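Local coordinates for putative glycosyltransferase (GalT1) (Streptococcus parasanguinis FW213, PDB 5HEA), which probably acts as a nucleotide-binding glycosyltransferase, this chain being its C-terminal part, with a GT-A type glycosyltransferase family 2 domain and a helical tail, at residues A[11-16]-A[46-51]; A[38-43]-A[63-68]; A[74-79]-A[181-186]; A[90-95]-A[167-172]. All coordinates share one frame; numbering follows the deposited sequence.

Contact 1 of 4, residues A[11-16]-A[46-51]; sequences VPVYNV and DNSSII
The amide of Asn15 and the carboxylate of Asp46 cross with their planes 52° apart. Asp46 OD2 lies against the backbone of Asn15, 3.2 Å from Asn15 CA. Asn15 CG sits over the centre of one face of the Tyr14 ring, while Asn15 OD1 takes a weak bond from Asp46 N at 3.4 Å. The stronger partner of Asn15 OD1 is Thr45 N. Ser48 grips the carboxylate twice through Asp46 OD1. Ser48 N comes from above the carboxylate plane, 61° out of it, at 2.9 Å from Asp46 OD1, and this closes an Asx turn. Ser48 OG donates to the same oxygen on its syn side at 2.7 Å. Both donors lie on the same face of the carboxylate. With chi1 at 59°, Asp46 CG lies between the backbone N and the carbonyl carbon.

Ser48 OG also carries the link across the segments. It accepts from Val16 N at 2.9 Å, in a bent bond. Ser48 CB packs against Val13 CG1 at 3.7 Å. The contact thus joins the end of strand 7-13 and the loop after it to the turn that opens helix 48-58, in the Rossmann-like half of the GT-A domain. Asp46 OD2 has a partner of its own, Glu17 N. The Ser48 hydroxyl works both ways, giving its proton to the carboxylate and accepting from the loop. With three backbone or hydroxyl donors on its two oxygens, Asp46 is probably held as a carboxylate.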
loop_
_atom_site.group_PDB
_atom_site.type_symbol
_atom_site.label_atom_id
_atom_site.label_comp_id
_atom_site.label_asym_id
_atom_site.label_seq_id
_atom_site.Cartn_x
_atom_site.Cartn_y
_atom_site.Cartn_z
ATOM N N VAL A 11 1.370 13.553 -30.389
ATOM C CA VAL A 11 -0.023 13.697 -29.997
ATOM C C VAL A 11 -0.363 12.677 -28.909
ATOM O O VAL A 11 -0.633 11.511 -29.195
ATOM C CB VAL A 11 -0.960 13.526 -31.219
ATOM C CG1 VAL A 11 -2.437 13.649 -30.806
ATOM C CG2 VAL A 11 -0.615 14.551 -32.299
ATOM N N PRO A 12 -0.323 13.110 -27.645
ATOM C CA PRO A 12 -0.721 12.228 -26.550
ATOM C C PRO A 12 -2.227 12.000 -26.593
ATOM O O PRO A 12 -2.996 12.925 -26.865
ATOM C CB PRO A 12 -0.346 13.031 -25.295
ATOM C CG PRO A 12 0.648 14.046 -25.780
ATOM C CD PRO A 12 0.206 14.391 -27.155
ATOM N N VAL A 13 -2.639 10.768 -26.333
ATOM C CA VAL A 13 -4.044 10.396 -26.429
ATOM C C VAL A 13 -4.457 9.687 -25.158
ATOM O O VAL A 13 -3.955 8.601 -24.854
ATOM C CB VAL A 13 -4.304 9.465 -27.639
ATOM C CG1 VAL A 13 -5.744 8.951 -27.626
ATOM C CG2 VAL A 13 -4.016 10.189 -28.939
ATOM N N TYR A 14 -5.356 10.309 -24.398
ATOM C CA TYR A 14 -5.963 9.649 -23.246
ATOM C C TYR A 14 -7.445 10.018 -23.143
ATOM O O TYR A 14 -7.790 11.166 -22.869
ATOM C CB TYR A 14 -5.231 9.970 -21.930
ATOM C CG TYR A 14 -5.815 9.181 -20.768
ATOM C CD1 TYR A 14 -5.664 7.803 -20.703
ATOM C CD2 TYR A 14 -6.551 9.807 -19.765
ATOM C CE1 TYR A 14 -6.213 7.066 -19.674
ATOM C CE2 TYR A 14 -7.106 9.075 -18.723
ATOM C CZ TYR A 14 -6.929 7.704 -18.686
ATOM O OH TYR A 14 -7.463 6.959 -17.667
ATOM N N ASN A 15 -8.305 9.035 -23.404
ATOM C CA ASN A 15 -9.755 9.170 -23.246
ATOM C C ASN A 15 -10.340 10.410 -23.914
ATOM O O ASN A 15 -11.027 11.213 -23.279
ATOM C CB ASN A 15 -10.155 9.093 -21.771
ATOM C CG ASN A 15 -10.019 7.693 -21.221
ATOM O OD1 ASN A 15 -9.619 6.781 -21.937
ATOM N ND2 ASN A 15 -10.344 7.513 -19.952
ATOM N N VAL A 16 -10.067 10.552 -25.207
ATOM C CA VAL A 16 -10.542 11.706 -25.962
ATOM C C VAL A 16 -11.406 11.298 -27.153
ATOM O O VAL A 16 -11.379 11.944 -28.206
ATOM C CB VAL A 16 -9.353 12.580 -26.434
ATOM C CG1 VAL A 16 -8.814 13.403 -25.270
ATOM C CG2 VAL A 16 -8.244 11.707 -27.042
ATOM N N ASP A 46 -11.646 4.355 -23.229
ATOM C CA ASP A 46 -12.812 4.550 -24.096
ATOM C C ASP A 46 -12.524 3.990 -25.499
ATOM O O ASP A 46 -11.810 2.998 -25.637
ATOM C CB ASP A 46 -13.259 6.027 -24.144
ATOM C CG ASP A 46 -12.173 6.968 -24.657
ATOM O OD1 ASP A 46 -11.089 6.479 -25.040
ATOM O OD2 ASP A 46 -12.410 8.207 -24.688
ATOM N N ASN A 47 -13.058 4.622 -26.538
ATOM C CA ASN A 47 -12.823 4.143 -27.905
ATOM C C ASN A 47 -11.604 4.771 -28.577
ATOM O O ASN A 47 -11.364 4.531 -29.758
ATOM C CB ASN A 47 -14.069 4.354 -28.775
ATOM C CG ASN A 47 -15.213 3.415 -28.406
ATOM O OD1 ASN A 47 -15.019 2.211 -28.247
ATOM N ND2 ASN A 47 -16.412 3.971 -28.263
ATOM N N SER A 48 -10.840 5.573 -27.830
ATOM C CA SER A 48 -9.705 6.306 -28.398
ATOM C C SER A 48 -8.681 5.398 -29.078
ATOM O O SER A 48 -8.188 5.719 -30.154
ATOM C CB SER A 48 -8.998 7.149 -27.329
ATOM O OG SER A 48 -9.869 8.115 -26.765
ATOM N N SER A 49 -8.358 4.272 -28.444
ATOM C CA SER A 49 -7.366 3.343 -28.991
ATOM C C SER A 49 -7.803 2.788 -30.346
ATOM O O SER A 49 -6.994 2.633 -31.255
ATOM C CB SER A 49 -7.128 2.181 -28.024
ATOM O OG SER A 49 -8.278 1.354 -27.954
ATOM N N ILE A 50 -9.093 2.498 -30.473
ATOM C CA ILE A 50 -9.645 1.935 -31.701
ATOM C C ILE A 50 -9.708 3.009 -32.785
ATOM O O ILE A 50 -9.453 2.740 -33.960
ATOM C CB ILE A 50 -11.043 1.295 -31.438
ATOM C CG1 ILE A 50 -10.914 -0.211 -31.176
ATOM C CG2 ILE A 50 -11.986 1.492 -32.611
ATOM C CD1 ILE A 50 -9.885 -0.594 -30.159
ATOM N N ILE A 51 -10.020 4.239 -32.388
ATOM C CA ILE A 51 -9.965 5.361 -33.324
ATOM C C ILE A 51 -8.533 5.560 -33.843
ATOM O O ILE A 51 -8.334 5.783 -35.028
ATOM C CB ILE A 51 -10.530 6.653 -32.689
ATOM C CG1 ILE A 51 -12.050 6.506 -32.511
ATOM C CG2 ILE A 51 -10.175 7.893 -33.539
ATOM C CD1 ILE A 51 -12.662 7.458 -31.502
#

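Contact 2 of 4, residues A[38-43]-A[63-68]; sequences ILINDG and QILHQT
Asn41 and His66 meet with the amide and imidazole planes nearly perpendicular, 86° apart. Asn41 ND2 donates to His66 ND1 at 3.0 Å. The bond is nearly straight, and the nitrogen approaches the edge of the ring, tilted from its plane. With chi1 at 167°, Asn41 CG is anti to the backbone N and lies in the ring plane at the His66 edge. One face of the ring is covered by Ile64 CG2, offset toward the rim. His66 NE2 is bonded to Glu53 of helix 48-58. Both ring nitrogens therefore have a partner. Asn41 OD1 is bonded to the hydroxyl of Ser44. Tyr279 of the second subunit also meets this ring.

These side chains hang from parallel neighbours, strands 35-41 and 62-66, whose axes run 20° apart. With helix 48-58 between them they form a beta-alpha-beta crossover of the Rossmann-like half of the GT-A domain, which in relatives binds the nucleotide. The ladder is in step: Leu65 N bonds to Leu39 O at 2.9 Å, and Asn41 N, by a bent bond, to Leu65 O at 2.8 Å. Leu39, Asn41, Ile64 and His66 point to the face where helix 48-58 lies.

On the other face Ile38 CG2 and Ile40 CG1 both approach Leu65 CD1, the latter at 4.3 Å. Ile40 CG2 touches Gln67 CD at 3.8 Å. Gln67 is extended beyond CG and reaches past Ile40 to Asp42. Its NE2 donates straight to Asp42 OD1 at 3.0 Å, from above the steeply turned carboxylate plane. Asp42 OD1 also accepts from Ala70 N, and OD2 from Gly71 N.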
loop_
_atom_site.group_PDB
_atom_site.type_symbol
_atom_site.label_atom_id
_atom_site.label_comp_id
_atom_site.label_asym_id
_atom_site.label_seq_id
_atom_site.Cartn_x
_atom_site.Cartn_y
_atom_site.Cartn_z
ATOM N N ILE A 38 2.887 10.995 -34.340
ATOM C CA ILE A 38 3.117 9.993 -33.322
ATOM C C ILE A 38 1.998 10.077 -32.306
ATOM O O ILE A 38 1.934 11.007 -31.498
ATOM C CB ILE A 38 4.478 10.178 -32.664
ATOM C CG1 ILE A 38 5.545 10.278 -33.754
ATOM C CG2 ILE A 38 4.777 9.015 -31.718
ATOM C CD1 ILE A 38 6.894 10.610 -33.228
ATOM N N LEU A 39 1.078 9.125 -32.411
ATOM C CA LEU A 39 -0.054 9.020 -31.514
ATOM C C LEU A 39 0.346 8.164 -30.329
ATOM O O LEU A 39 0.583 6.975 -30.489
ATOM C CB LEU A 39 -1.232 8.350 -32.239
ATOM C CG LEU A 39 -2.047 9.191 -33.215
ATOM C CD1 LEU A 39 -3.170 8.357 -33.862
ATOM C CD2 LEU A 39 -2.614 10.394 -32.483
ATOM N N ILE A 40 0.436 8.751 -29.139
ATOM C CA ILE A 40 0.741 7.940 -27.966
ATOM C C ILE A 40 -0.526 7.674 -27.167
ATOM O O ILE A 40 -0.970 8.517 -26.379
ATOM C CB ILE A 40 1.837 8.555 -27.058
ATOM C CG1 ILE A 40 3.092 8.898 -27.872
ATOM C CG2 ILE A 40 2.191 7.594 -25.931
ATOM C CD1 ILE A 40 3.085 10.310 -28.428
ATOM N N ASN A 41 -1.119 6.501 -27.386
ATOM C CA ASN A 41 -2.271 6.104 -26.595
ATOM C C ASN A 41 -1.799 5.679 -25.211
ATOM O O ASN A 41 -1.155 4.637 -25.052
ATOM C CB ASN A 41 -3.052 4.966 -27.264
ATOM C CG ASN A 41 -4.043 4.344 -26.329
ATOM O OD1 ASN A 41 -4.682 5.042 -25.557
ATOM N ND2 ASN A 41 -4.156 3.021 -26.363
ATOM N N ASP A 42 -2.141 6.486 -24.213
ATOM C CA ASP A 42 -1.672 6.312 -22.837
ATOM C C ASP A 42 -2.653 5.437 -22.050
ATOM O O ASP A 42 -3.151 5.829 -20.990
ATOM C CB ASP A 42 -1.517 7.716 -22.204
ATOM C CG ASP A 42 -0.888 7.695 -20.817
ATOM O OD1 ASP A 42 0.029 6.880 -20.556
ATOM O OD2 ASP A 42 -1.323 8.514 -19.983
ATOM N N GLY A 43 -2.957 4.254 -22.588
ATOM C CA GLY A 43 -3.842 3.327 -21.904
ATOM C C GLY A 43 -5.292 3.794 -21.834
ATOM O O GLY A 43 -5.966 3.548 -20.840
ATOM N N GLN A 63 1.887 6.920 -36.819
ATOM C CA GLN A 63 2.477 5.827 -36.054
ATOM C C GLN A 63 1.789 5.785 -34.697
ATOM O O GLN A 63 1.646 6.816 -34.036
ATOM C CB GLN A 63 3.980 6.046 -35.847
ATOM C CG GLN A 63 4.740 6.552 -37.072
ATOM C CD GLN A 63 4.715 5.572 -38.233
ATOM O OE1 GLN A 63 4.172 5.868 -39.301
ATOM N NE2 GLN A 63 5.312 4.401 -38.032
ATOM N N ILE A 64 1.360 4.604 -34.270
ATOM C CA ILE A 64 0.768 4.486 -32.944
ATOM C C ILE A 64 1.714 3.827 -31.959
ATOM O O ILE A 64 2.326 2.801 -32.255
ATOM C CB ILE A 64 -0.511 3.657 -32.963
ATOM C CG1 ILE A 64 -1.444 4.128 -34.062
ATOM C CG2 ILE A 64 -1.218 3.728 -31.611
ATOM C CD1 ILE A 64 -2.629 3.263 -34.177
ATOM N N LEU A 65 1.820 4.424 -30.781
ATOM C CA LEU A 65 2.439 3.771 -29.638
ATOM C C LEU A 65 1.357 3.597 -28.584
ATOM O O LEU A 65 0.812 4.576 -28.077
ATOM C CB LEU A 65 3.565 4.628 -29.041
ATOM C CG LEU A 65 4.859 4.932 -29.800
ATOM C CD1 LEU A 65 5.803 5.749 -28.907
ATOM C CD2 LEU A 65 5.547 3.656 -30.277
ATOM N N HIS A 66 1.037 2.356 -28.264
ATOM C CA HIS A 66 0.177 2.062 -27.134
ATOM C C HIS A 66 1.065 1.848 -25.915
ATOM O O HIS A 66 2.048 1.130 -25.988
ATOM C CB HIS A 66 -0.614 0.784 -27.402
ATOM C CG HIS A 66 -1.531 0.873 -28.580
ATOM N ND1 HIS A 66 -2.584 1.760 -28.639
ATOM C CD2 HIS A 66 -1.578 0.159 -29.731
ATOM C CE1 HIS A 66 -3.229 1.603 -29.780
ATOM N NE2 HIS A 66 -2.642 0.632 -30.460
ATOM N N GLN A 67 0.738 2.469 -24.792
ATOM C CA GLN A 67 1.502 2.200 -23.585
ATOM C C GLN A 67 0.579 2.122 -22.397
ATOM O O GLN A 67 -0.503 2.713 -22.412
ATOM C CB GLN A 67 2.547 3.283 -23.342
ATOM C CG GLN A 67 1.954 4.632 -22.967
ATOM C CD GLN A 67 3.027 5.683 -22.742
ATOM O OE1 GLN A 67 4.113 5.597 -23.306
ATOM N NE2 GLN A 67 2.727 6.674 -21.911
ATOM N N THR A 68 1.013 1.402 -21.365
ATOM C CA THR A 68 0.303 1.381 -20.090
ATOM C C THR A 68 0.209 2.808 -19.573
ATOM O O THR A 68 1.159 3.578 -19.713
ATOM C CB THR A 68 1.046 0.505 -19.046
ATOM O OG1 THR A 68 1.160 -0.836 -19.539
ATOM C CG2 THR A 68 0.308 0.497 -17.714
#

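Contact 3 of 4, residues A[74-79]-A[181-186]; sequences AARNAG and IRFPLG
Asn77 reaches out from helix 72-82 and clasps the backbone of Phe183 with its amide. Its CB comes near Arg182 CD. With chi1 at -68°, Asn77 CG is anti to the carbonyl carbon and turned to the 181-186 loop. At the tip the amide divides its work. Asn77 OD1 accepts from Phe183 N at 2.8 Å, in the carbonyl plane and on a lone pair. Asn77 ND2 donates to Phe183 O, also at 2.8 Å, with an almost straight N-H...O angle of 173°. One side chain thus pairs with both polar backbone atoms of one residue, much as a neighbouring strand would. Asn77 OD1 also lies at the edge of the Phe183 ring, 3.4 Å from Phe183 CD1, and 3.5 Å from both Arg182 CB and Arg182 CD. Asn77 ND2 has Leu185 CD1 beside it.

The loop leads from strand 171-174 to helix 195-201 and here lies along a helix of the Rossmann-like half of the GT-A domain. Its Phe183 ring turns one face to Arg76. Arg76 CD sits over that face, 3.9 Å from the ring centroid, as a CH-pi contact. Arg76 CZ lies 5.2 Å from the Phe183 centroid, a long cation-pi contact and at most a weak attraction. The guanidinium has its salt bridge with Glu190. The same ring meets Phe90 edge-to-face.

Further along, Leu185 CD1 packs on Ala74 CB at 3.9 Å. A water accepts from Ala74 N at 2.9 Å and, weakly, from Gly186 N. Leu185 N bonds to Glu277 of the third subunit, where this loop meets its neighbour.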
loop_
_atom_site.group_PDB
_atom_site.type_symbol
_atom_site.label_atom_id
_atom_site.label_comp_id
_atom_site.label_asym_id
_atom_site.label_seq_id
_atom_site.Cartn_x
_atom_site.Cartn_y
_atom_site.Cartn_z
ATOM N N ALA A 74 4.809 11.301 -19.409
ATOM C CA ALA A 74 5.372 10.067 -19.927
ATOM C C ALA A 74 4.981 9.854 -21.382
ATOM O O ALA A 74 5.789 9.375 -22.180
ATOM C CB ALA A 74 4.939 8.876 -19.073
ATOM N N ALA A 75 3.748 10.205 -21.733
ATOM C CA ALA A 75 3.298 10.075 -23.116
ATOM C C ALA A 75 4.114 10.968 -24.058
ATOM O O ALA A 75 4.529 10.540 -25.136
ATOM C CB ALA A 75 1.802 10.398 -23.230
ATOM N N ARG A 76 4.344 12.213 -23.662
ATOM C CA ARG A 76 5.116 13.115 -24.521
ATOM C C ARG A 76 6.571 12.655 -24.627
ATOM O O ARG A 76 7.164 12.706 -25.700
ATOM C CB ARG A 76 5.058 14.554 -24.007
ATOM C CG ARG A 76 3.673 15.175 -24.079
ATOM C CD ARG A 76 3.743 16.685 -23.910
ATOM N NE ARG A 76 2.420 17.304 -23.914
ATOM C CZ ARG A 76 1.785 17.669 -22.808
ATOM N NH1 ARG A 76 2.369 17.476 -21.641
ATOM N NH2 ARG A 76 0.581 18.224 -22.863
ATOM N N ASN A 77 7.144 12.208 -23.512
ATOM C CA ASN A 77 8.532 11.738 -23.515
ATOM C C ASN A 77 8.707 10.535 -24.455
ATOM O O ASN A 77 9.733 10.405 -25.117
ATOM C CB ASN A 77 9.008 11.388 -22.094
ATOM C CG ASN A 77 9.128 12.612 -21.186
ATOM O OD1 ASN A 77 9.287 13.737 -21.659
ATOM N ND2 ASN A 77 9.073 12.388 -19.866
ATOM N N ALA A 78 7.694 9.672 -24.522
ATOM C CA ALA A 78 7.716 8.535 -25.441
ATOM C C ALA A 78 7.704 9.045 -26.874
ATOM O O ALA A 78 8.392 8.509 -27.746
ATOM C CB ALA A 78 6.511 7.599 -25.194
ATOM N N GLY A 79 6.912 10.086 -27.108
ATOM C CA GLY A 79 6.851 10.714 -28.417
ATOM C C GLY A 79 8.203 11.274 -28.840
ATOM O O GLY A 79 8.645 11.076 -29.973
ATOM N N ILE A 181 16.417 17.193 -22.258
ATOM C CA ILE A 181 15.161 17.813 -21.850
ATOM C C ILE A 181 13.994 16.836 -21.965
ATOM O O ILE A 181 13.713 16.322 -23.054
ATOM C CB ILE A 181 14.863 19.107 -22.670
ATOM C CG1 ILE A 181 15.883 20.204 -22.326
ATOM C CG2 ILE A 181 13.467 19.606 -22.357
ATOM C CD1 ILE A 181 15.747 21.479 -23.166
ATOM N N ARG A 182 13.323 16.582 -20.841
ATOM C CA ARG A 182 12.137 15.720 -20.797
ATOM C C ARG A 182 11.108 16.337 -19.874
ATOM O O ARG A 182 11.461 17.112 -18.979
ATOM C CB ARG A 182 12.499 14.301 -20.300
ATOM C CG ARG A 182 13.355 13.484 -21.285
ATOM C CD ARG A 182 12.649 13.305 -22.634
ATOM N NE ARG A 182 13.396 12.460 -23.570
ATOM C CZ ARG A 182 14.328 12.906 -24.413
ATOM N NH1 ARG A 182 14.659 14.196 -24.442
ATOM N NH2 ARG A 182 14.939 12.054 -25.229
ATOM N N PHE A 183 9.836 16.007 -20.100
ATOM C CA PHE A 183 8.773 16.438 -19.208
ATOM C C PHE A 183 8.887 15.622 -17.915
ATOM O O PHE A 183 9.147 14.428 -17.969
ATOM C CB PHE A 183 7.402 16.228 -19.856
ATOM C CG PHE A 183 7.174 17.090 -21.082
ATOM C CD1 PHE A 183 7.653 16.693 -22.323
ATOM C CD2 PHE A 183 6.510 18.306 -20.981
ATOM C CE1 PHE A 183 7.466 17.493 -23.462
ATOM C CE2 PHE A 183 6.319 19.114 -22.113
ATOM C CZ PHE A 183 6.798 18.696 -23.350
ATOM N N PRO A 184 8.686 16.271 -16.758
ATOM C CA PRO A 184 8.731 15.628 -15.432
ATOM C C PRO A 184 7.571 14.663 -15.177
ATOM O O PRO A 184 6.414 15.011 -15.387
ATOM C CB PRO A 184 8.647 16.818 -14.468
ATOM C CG PRO A 184 7.963 17.887 -15.263
ATOM C CD PRO A 184 8.514 17.727 -16.649
ATOM N N LEU A 185 7.887 13.462 -14.703
ATOM C CA LEU A 185 6.896 12.400 -14.564
ATOM C C LEU A 185 5.892 12.637 -13.446
ATOM O O LEU A 185 6.219 13.222 -12.410
ATOM C CB LEU A 185 7.580 11.045 -14.371
ATOM C CG LEU A 185 8.184 10.396 -15.618
ATOM C CD1 LEU A 185 7.494 10.898 -16.887
ATOM C CD2 LEU A 185 9.679 10.597 -15.706
ATOM N N GLY A 186 4.658 12.196 -13.683
ATOM C CA GLY A 186 3.609 12.207 -12.678
ATOM C C GLY A 186 3.149 13.598 -12.299
ATOM O O GLY A 186 2.232 13.765 -11.496
HETATM O O HOH W 1 3.627 11.182 -16.747
#

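Contact 4 of 4, residues A[90-95]-A[167-172]; sequences FVDSDD and FSPTKL
Pro169 lies directly against the carbonyl of Phe90. Pro169 CA makes a CA-H...O contact with Phe90 O at 3.2 Å, and Pro169 CB is equally near. The proline ring is also crossed at about a right angle by Asp92, with Pro169 CG 3.9 Å from Asp92 OD2. That same oxygen approaches Phe167 CE1 at 3.7 Å, the carboxylate and ring planes being 82° apart. Phe167 CG is anti to the backbone N, chi1 -159°, and the ring's end nears segment 90-95. Asp95 reaches the Phe167 ring tip to tip: Asp95 OD2 lies at the ring edge, in plane, 3.9 Å from Phe167 CZ. Pro169 CD covers the centre of one face of the ring. Phe90 CD2 touches Ser168 O. A water accepts from Phe90 N at 2.8 Å and lies close to Ser168 O and Lys171 O.

The next shell fixes these groups. Asp95 accepts from the Tyr213 hydroxyl and from Ser216 N. Lys171 folds its NZ back onto its own loop, donating to Phe167 O and to Pro169 O, the latter at 2.7 Å, and also to Leu163 O. Asp92 and Asp95 are the ends of a type I turn, closed by Asp95 N on Asp92 O. The turn follows strand 87-90. Asp92-Ser93-Asp94 matches the DXD motif of GT-A glycosyltransferases, which in relatives binds the metal and the nucleotide-sugar diphosphate; a like role here is only inferred.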
loop_
_atom_site.group_PDB
_atom_site.type_symbol
_atom_site.label_atom_id
_atom_site.label_comp_id
_atom_site.label_asym_id
_atom_site.label_seq_id
_atom_site.Cartn_x
_atom_site.Cartn_y
_atom_site.Cartn_z
ATOM N N PHE A 90 4.081 19.721 -30.884
ATOM C CA PHE A 90 3.100 19.024 -30.048
ATOM C C PHE A 90 1.698 19.485 -30.430
ATOM O O PHE A 90 1.493 20.663 -30.683
ATOM C CB PHE A 90 3.343 19.319 -28.556
ATOM C CG PHE A 90 4.676 18.827 -28.050
ATOM C CD1 PHE A 90 4.837 17.504 -27.663
ATOM C CD2 PHE A 90 5.769 19.684 -27.980
ATOM C CE1 PHE A 90 6.071 17.041 -27.214
ATOM C CE2 PHE A 90 7.004 19.229 -27.528
ATOM C CZ PHE A 90 7.155 17.905 -27.156
ATOM N N VAL A 91 0.745 18.560 -30.492
ATOM C CA VAL A 91 -0.660 18.919 -30.699
ATOM C C VAL A 91 -1.481 18.131 -29.676
ATOM O O VAL A 91 -1.315 16.919 -29.551
ATOM C CB VAL A 91 -1.151 18.566 -32.127
ATOM C CG1 VAL A 91 -2.667 18.762 -32.242
ATOM C CG2 VAL A 91 -0.447 19.414 -33.165
ATOM N N ASP A 92 -2.336 18.809 -28.921
ATOM C CA ASP A 92 -3.218 18.115 -27.984
ATOM C C ASP A 92 -4.415 17.538 -28.727
ATOM O O ASP A 92 -4.951 18.166 -29.625
ATOM C CB ASP A 92 -3.679 19.040 -26.864
ATOM C CG ASP A 92 -2.572 19.326 -25.865
ATOM O OD1 ASP A 92 -1.572 18.554 -25.831
ATOM O OD2 ASP A 92 -2.700 20.316 -25.116
ATOM N N SER A 93 -4.831 16.339 -28.338
ATOM C CA SER A 93 -5.823 15.613 -29.128
ATOM C C SER A 93 -7.250 16.151 -28.935
ATOM O O SER A 93 -8.165 15.741 -29.650
ATOM C CB SER A 93 -5.714 14.108 -28.853
ATOM O OG SER A 93 -5.566 13.852 -27.472
ATOM N N ASP A 94 -7.414 17.077 -27.982
ATOM C CA ASP A 94 -8.655 17.841 -27.763
ATOM C C ASP A 94 -8.835 18.998 -28.742
ATOM O O ASP A 94 -9.919 19.585 -28.833
ATOM C CB ASP A 94 -8.604 18.516 -26.395
ATOM C CG ASP A 94 -8.832 17.566 -25.271
ATOM O OD1 ASP A 94 -9.555 16.576 -25.481
ATOM O OD2 ASP A 94 -8.300 17.815 -24.172
ATOM N N ASP A 95 -7.760 19.347 -29.437
ATOM C CA ASP A 95 -7.688 20.579 -30.221
ATOM C C ASP A 95 -7.657 20.320 -31.721
ATOM O O ASP A 95 -7.700 19.170 -32.149
ATOM C CB ASP A 95 -6.441 21.368 -29.803
ATOM C CG ASP A 95 -6.449 21.728 -28.324
ATOM O OD1 ASP A 95 -7.558 21.918 -27.767
ATOM O OD2 ASP A 95 -5.351 21.830 -27.717
ATOM N N PHE A 167 2.052 26.283 -22.292
ATOM C CA PHE A 167 1.348 25.565 -23.360
ATOM C C PHE A 167 2.344 24.975 -24.359
ATOM O O PHE A 167 3.084 25.699 -25.031
ATOM C CB PHE A 167 0.347 26.484 -24.075
ATOM C CG PHE A 167 -0.738 25.741 -24.811
ATOM C CD1 PHE A 167 -1.447 24.729 -24.180
ATOM C CD2 PHE A 167 -1.049 26.057 -26.129
ATOM C CE1 PHE A 167 -2.454 24.033 -24.855
ATOM C CE2 PHE A 167 -2.041 25.370 -26.815
ATOM C CZ PHE A 167 -2.750 24.350 -26.173
ATOM N N SER A 168 2.379 23.657 -24.452
ATOM C CA SER A 168 3.333 23.015 -25.356
ATOM C C SER A 168 3.042 23.091 -26.876
ATOM O O SER A 168 3.989 23.129 -27.667
ATOM C CB SER A 168 3.615 21.570 -24.924
ATOM O OG SER A 168 2.427 20.811 -24.881
ATOM N N PRO A 169 1.754 23.076 -27.295
ATOM C CA PRO A 169 1.527 23.244 -28.738
ATOM C C PRO A 169 1.815 24.651 -29.234
ATOM O O PRO A 169 2.220 25.520 -28.452
ATOM C CB PRO A 169 0.029 22.930 -28.902
ATOM C CG PRO A 169 -0.279 22.014 -27.712
ATOM C CD PRO A 169 0.530 22.632 -26.599
ATOM N N THR A 170 1.588 24.853 -30.533
ATOM C CA THR A 170 1.789 26.132 -31.256
ATOM C C THR A 170 3.250 26.434 -31.557
ATOM O O THR A 170 3.577 27.515 -32.029
ATOM C CB THR A 170 1.095 27.391 -30.593
ATOM O OG1 THR A 170 1.956 27.997 -29.623
ATOM C CG2 THR A 170 -0.266 27.039 -29.959
ATOM N N LYS A 171 4.123 25.463 -31.300
ATOM C CA LYS A 171 5.552 25.698 -31.313
ATOM C C LYS A 171 6.264 24.614 -32.099
ATOM O O LYS A 171 6.015 23.423 -31.910
ATOM C CB LYS A 171 6.072 25.767 -29.866
ATOM C CG LYS A 171 5.352 26.855 -29.043
ATOM C CD LYS A 171 5.602 26.742 -27.562
ATOM C CE LYS A 171 4.758 27.771 -26.821
ATOM N NZ LYS A 171 3.287 27.506 -26.927
ATOM N N LEU A 172 7.140 25.040 -33.001
ATOM C CA LEU A 172 7.966 24.128 -33.787
ATOM C C LEU A 172 9.418 24.236 -33.320
ATOM O O LEU A 172 10.009 25.316 -33.374
ATOM C CB LEU A 172 7.850 24.471 -35.273
ATOM C CG LEU A 172 8.619 23.597 -36.262
ATOM C CD1 LEU A 172 8.016 22.199 -36.292
ATOM C CD2 LEU A 172 8.634 24.225 -37.660
HETATM O O HOH W 2 4.457 22.380 -30.184
#

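Overall arrangement
Contact 4 is the buried one, close to the chain centre. Contacts 1, 2 and 3 are partly buried; the first two touch the second subunit and contact 3 the third. Contacts 1 and 2 use neighbouring strands of one sheet, 7-13 and 35-41, and helix 48-58 of contact 1 links the two strands of contact 2. Contact 2 is a backbone ladder with polar ends. Contact 1 relies on a serine hydroxyl and a carboxylate, while contact 3 relies on one amide and an aromatic face. Contact 4 is mainly van der Waals contact with a water. A hydrogen bond between Pro12 O and Ser93 OG joins contacts 1 and 4, and Pro12 packs on Arg76 of contact 3.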